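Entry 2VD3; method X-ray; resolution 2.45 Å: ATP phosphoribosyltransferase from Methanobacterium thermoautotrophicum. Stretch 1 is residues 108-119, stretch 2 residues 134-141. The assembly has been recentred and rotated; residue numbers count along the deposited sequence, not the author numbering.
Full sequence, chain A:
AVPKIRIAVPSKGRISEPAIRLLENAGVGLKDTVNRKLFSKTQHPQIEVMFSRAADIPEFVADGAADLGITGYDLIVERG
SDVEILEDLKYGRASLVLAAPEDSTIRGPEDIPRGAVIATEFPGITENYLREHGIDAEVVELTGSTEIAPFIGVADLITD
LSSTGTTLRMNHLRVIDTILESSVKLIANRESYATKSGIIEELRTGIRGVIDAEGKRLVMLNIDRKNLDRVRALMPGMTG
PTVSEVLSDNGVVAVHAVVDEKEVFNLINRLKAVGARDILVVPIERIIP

Stretch 1 108-119: GPEDIPRGAVIA
Stretch 2, residues 134-141: GIDAEVVE

Residues 109-111 form a short 3-10 segment, closed by Asp111 N to Gly108 O at 3.0 Å and, weakly, by Ile112 N to Pro109 O at 3.5 Å. Pro113 to Ala116 make a type I turn (Arg114 -38/-50, Gly115 -89/6), with Ala116 N bonded to Pro113 O at 3.1 Å, and the chain then extends into a strand that includes Val117 to Ala119. In the second stretch Gly134 (68/13) ends a helix in a Schellman motif, its positive phi suiting glycine; the chain then extends into a strand that includes Glu138 to Glu141. The strands run parallel, their axes at 28° and 4.6 Å apart at closest. Val117 pairs with Glu138, Ile118 with Val139 and Ala119 with Val140, at CA-CA distances of 4.7, 4.9 and 4.6 Å. Three hydrogen bonds of 2.7 Å fix this register: Glu138 N to Ala116 O, Ile118 N to Glu138 O and Val140 N to Ile118 O. Ile118 thus both donates and accepts, bonding to residues flanking its partner Val139, as parallel pairing requires. CA-H...O contacts supplement the ladder, including Ala119 CA to Val140 O at 3.2 Å. Before it, Arg114 O lies 2.6 Å from Asp136 O, a tight approach of two acceptors without a hydrogen bond.

Val117, Ala119, Glu138 and Val140 share one sheet face, where Val117 CG1 meets Val140 CG2 at 3.6 Å; both valines are t. Ile118 (m, t) and Val139 (t) occupy the other face; Ile118 CD1 reaches Ala137 CB at 3.8 Å. Ile112 and Ile135, both m, t, point toward the opposing stretch and bring their CG2 atoms within 3.7 Å, an apolar van der Waals contact. Arg114 NH1 lies 4.4 Å from Asp136 OD2 (Asp136 chi1 t), but that oxygen sits well out of the guanidinium plane and no N-H points at it, so the charges are near without a salt bridge.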

# COMPACT_ATOMS: atom_id res chain seq x y z
N GLY A 108 -41.65 -5.24 -4.93
CA GLY A 108 -41.51 -4.65 -6.27
C GLY A 108 -41.71 -3.15 -6.18
O GLY A 108 -42.26 -2.66 -5.19
N PRO A 109 -41.28 -2.40 -7.22
CA PRO A 109 -41.39 -0.92 -7.19
C PRO A 109 -42.80 -0.38 -6.91
O PRO A 109 -42.93 0.77 -6.49
CB PRO A 109 -40.92 -0.50 -8.60
CG PRO A 109 -40.85 -1.74 -9.40
CD PRO A 109 -40.66 -2.88 -8.46
N GLU A 110 -43.82 -1.20 -7.12
CA GLU A 110 -45.21 -0.78 -6.90
C GLU A 110 -45.51 -0.52 -5.42
O GLU A 110 -46.46 0.21 -5.09
CB GLU A 110 -46.21 -1.81 -7.44
CG GLU A 110 -45.76 -2.56 -8.70
CD GLU A 110 -45.03 -3.86 -8.38
OE1 GLU A 110 -43.88 -4.04 -8.85
OE2 GLU A 110 -45.60 -4.69 -7.63
N ASP A 111 -44.70 -1.11 -4.55
CA ASP A 111 -44.94 -1.13 -3.11
C ASP A 111 -44.30 0.04 -2.36
O ASP A 111 -44.52 0.21 -1.16
CB ASP A 111 -44.44 -2.45 -2.52
CG ASP A 111 -45.01 -3.67 -3.23
OD1 ASP A 111 -45.80 -3.51 -4.17
OD2 ASP A 111 -44.65 -4.81 -2.84
N ILE A 112 -43.51 0.83 -3.07
CA ILE A 112 -42.75 1.92 -2.45
C ILE A 112 -43.70 3.05 -2.03
O ILE A 112 -44.41 3.61 -2.87
CB ILE A 112 -41.62 2.44 -3.37
CG1 ILE A 112 -40.62 1.31 -3.68
CG2 ILE A 112 -40.89 3.62 -2.73
CD1 ILE A 112 -39.78 1.54 -4.92
N PRO A 113 -43.70 3.38 -0.73
CA PRO A 113 -44.58 4.41 -0.20
C PRO A 113 -44.00 5.83 -0.36
O PRO A 113 -42.79 5.99 -0.57
CB PRO A 113 -44.70 4.05 1.29
CG PRO A 113 -43.69 2.93 1.54
CD PRO A 113 -42.84 2.80 0.32
N ARG A 114 -44.88 6.83 -0.27
CA ARG A 114 -44.53 8.24 -0.39
C ARG A 114 -43.19 8.63 0.25
O ARG A 114 -42.35 9.28 -0.38
CB ARG A 114 -45.65 9.12 0.20
CG ARG A 114 -46.52 9.83 -0.82
CD ARG A 114 -47.49 8.90 -1.51
NE ARG A 114 -48.45 9.62 -2.34
CZ ARG A 114 -48.27 9.93 -3.63
NH1 ARG A 114 -47.15 9.58 -4.26
NH2 ARG A 114 -49.22 10.60 -4.28
N GLY A 115 -42.99 8.24 1.50
CA GLY A 115 -41.85 8.73 2.27
C GLY A 115 -40.56 7.93 2.17
O GLY A 115 -39.60 8.25 2.87
N ALA A 116 -40.53 6.91 1.32
CA ALA A 116 -39.42 5.96 1.30
C ALA A 116 -38.10 6.62 0.96
O ALA A 116 -38.03 7.47 0.07
CB ALA A 116 -39.69 4.80 0.36
N VAL A 117 -37.06 6.23 1.68
CA VAL A 117 -35.72 6.75 1.43
C VAL A 117 -34.90 5.71 0.68
O VAL A 117 -34.88 4.53 1.05
CB VAL A 117 -35.01 7.18 2.74
CG1 VAL A 117 -33.59 7.63 2.47
CG2 VAL A 117 -35.81 8.30 3.43
N ILE A 118 -34.27 6.15 -0.41
CA ILE A 118 -33.37 5.30 -1.19
C ILE A 118 -31.97 5.88 -1.19
O ILE A 118 -31.78 7.04 -1.57
CB ILE A 118 -33.84 5.14 -2.66
CG1 ILE A 118 -35.28 4.63 -2.71
CG2 ILE A 118 -32.90 4.19 -3.42
CD1 ILE A 118 -36.00 4.92 -4.03
N ALA A 119 -31.00 5.07 -0.76
CA ALA A 119 -29.60 5.45 -0.77
C ALA A 119 -28.94 4.96 -2.05
O ALA A 119 -29.19 3.84 -2.51
CB ALA A 119 -28.87 4.88 0.45
N GLY A 134 -42.98 7.34 -11.74
CA GLY A 134 -43.92 8.17 -10.99
C GLY A 134 -43.91 8.01 -9.48
O GLY A 134 -44.81 8.49 -8.79
N ILE A 135 -42.88 7.34 -8.96
CA ILE A 135 -42.78 7.07 -7.53
C ILE A 135 -42.26 8.29 -6.79
O ILE A 135 -41.30 8.93 -7.23
CB ILE A 135 -41.88 5.85 -7.21
CG1 ILE A 135 -42.14 4.70 -8.19
CG2 ILE A 135 -42.11 5.39 -5.78
CD1 ILE A 135 -41.05 3.63 -8.18
N ASP A 136 -42.91 8.62 -5.68
CA ASP A 136 -42.44 9.66 -4.79
C ASP A 136 -41.62 8.98 -3.70
O ASP A 136 -42.17 8.30 -2.83
CB ASP A 136 -43.61 10.45 -4.19
CG ASP A 136 -43.16 11.59 -3.27
OD1 ASP A 136 -41.97 11.66 -2.88
OD2 ASP A 136 -44.02 12.43 -2.91
N ALA A 137 -40.31 9.13 -3.78
CA ALA A 137 -39.40 8.62 -2.78
C ALA A 137 -38.21 9.56 -2.68
O ALA A 137 -37.87 10.25 -3.65
CB ALA A 137 -38.95 7.20 -3.12
N GLU A 138 -37.58 9.60 -1.51
CA GLU A 138 -36.42 10.46 -1.29
C GLU A 138 -35.15 9.71 -1.66
O GLU A 138 -35.03 8.50 -1.45
CB GLU A 138 -36.35 10.96 0.15
CG GLU A 138 -37.68 11.40 0.77
CD GLU A 138 -38.45 12.39 -0.10
OE1 GLU A 138 -37.87 13.41 -0.52
OE2 GLU A 138 -39.66 12.14 -0.34
N VAL A 139 -34.19 10.46 -2.20
CA VAL A 139 -32.93 9.90 -2.67
C VAL A 139 -31.79 10.50 -1.87
O VAL A 139 -31.59 11.71 -1.87
CB VAL A 139 -32.74 10.17 -4.18
CG1 VAL A 139 -31.34 9.85 -4.63
CG2 VAL A 139 -33.77 9.39 -4.99
N VAL A 140 -31.04 9.64 -1.18
CA VAL A 140 -29.89 10.07 -0.40
C VAL A 140 -28.61 9.57 -1.06
O VAL A 140 -28.41 8.36 -1.26
CB VAL A 140 -29.98 9.61 1.09
CG1 VAL A 140 -28.73 10.04 1.87
CG2 VAL A 140 -31.22 10.18 1.76
N GLU A 141 -27.74 10.51 -1.42
CA GLU A 141 -26.48 10.18 -2.04
C GLU A 141 -25.45 9.82 -0.99
O GLU A 141 -25.25 10.55 -0.02
CB GLU A 141 -26.00 11.34 -2.91
CG GLU A 141 -24.53 11.30 -3.24
CD GLU A 141 -24.23 11.84 -4.61
OE1 GLU A 141 -23.39 11.21 -5.30
OE2 GLU A 141 -24.82 12.86 -5.01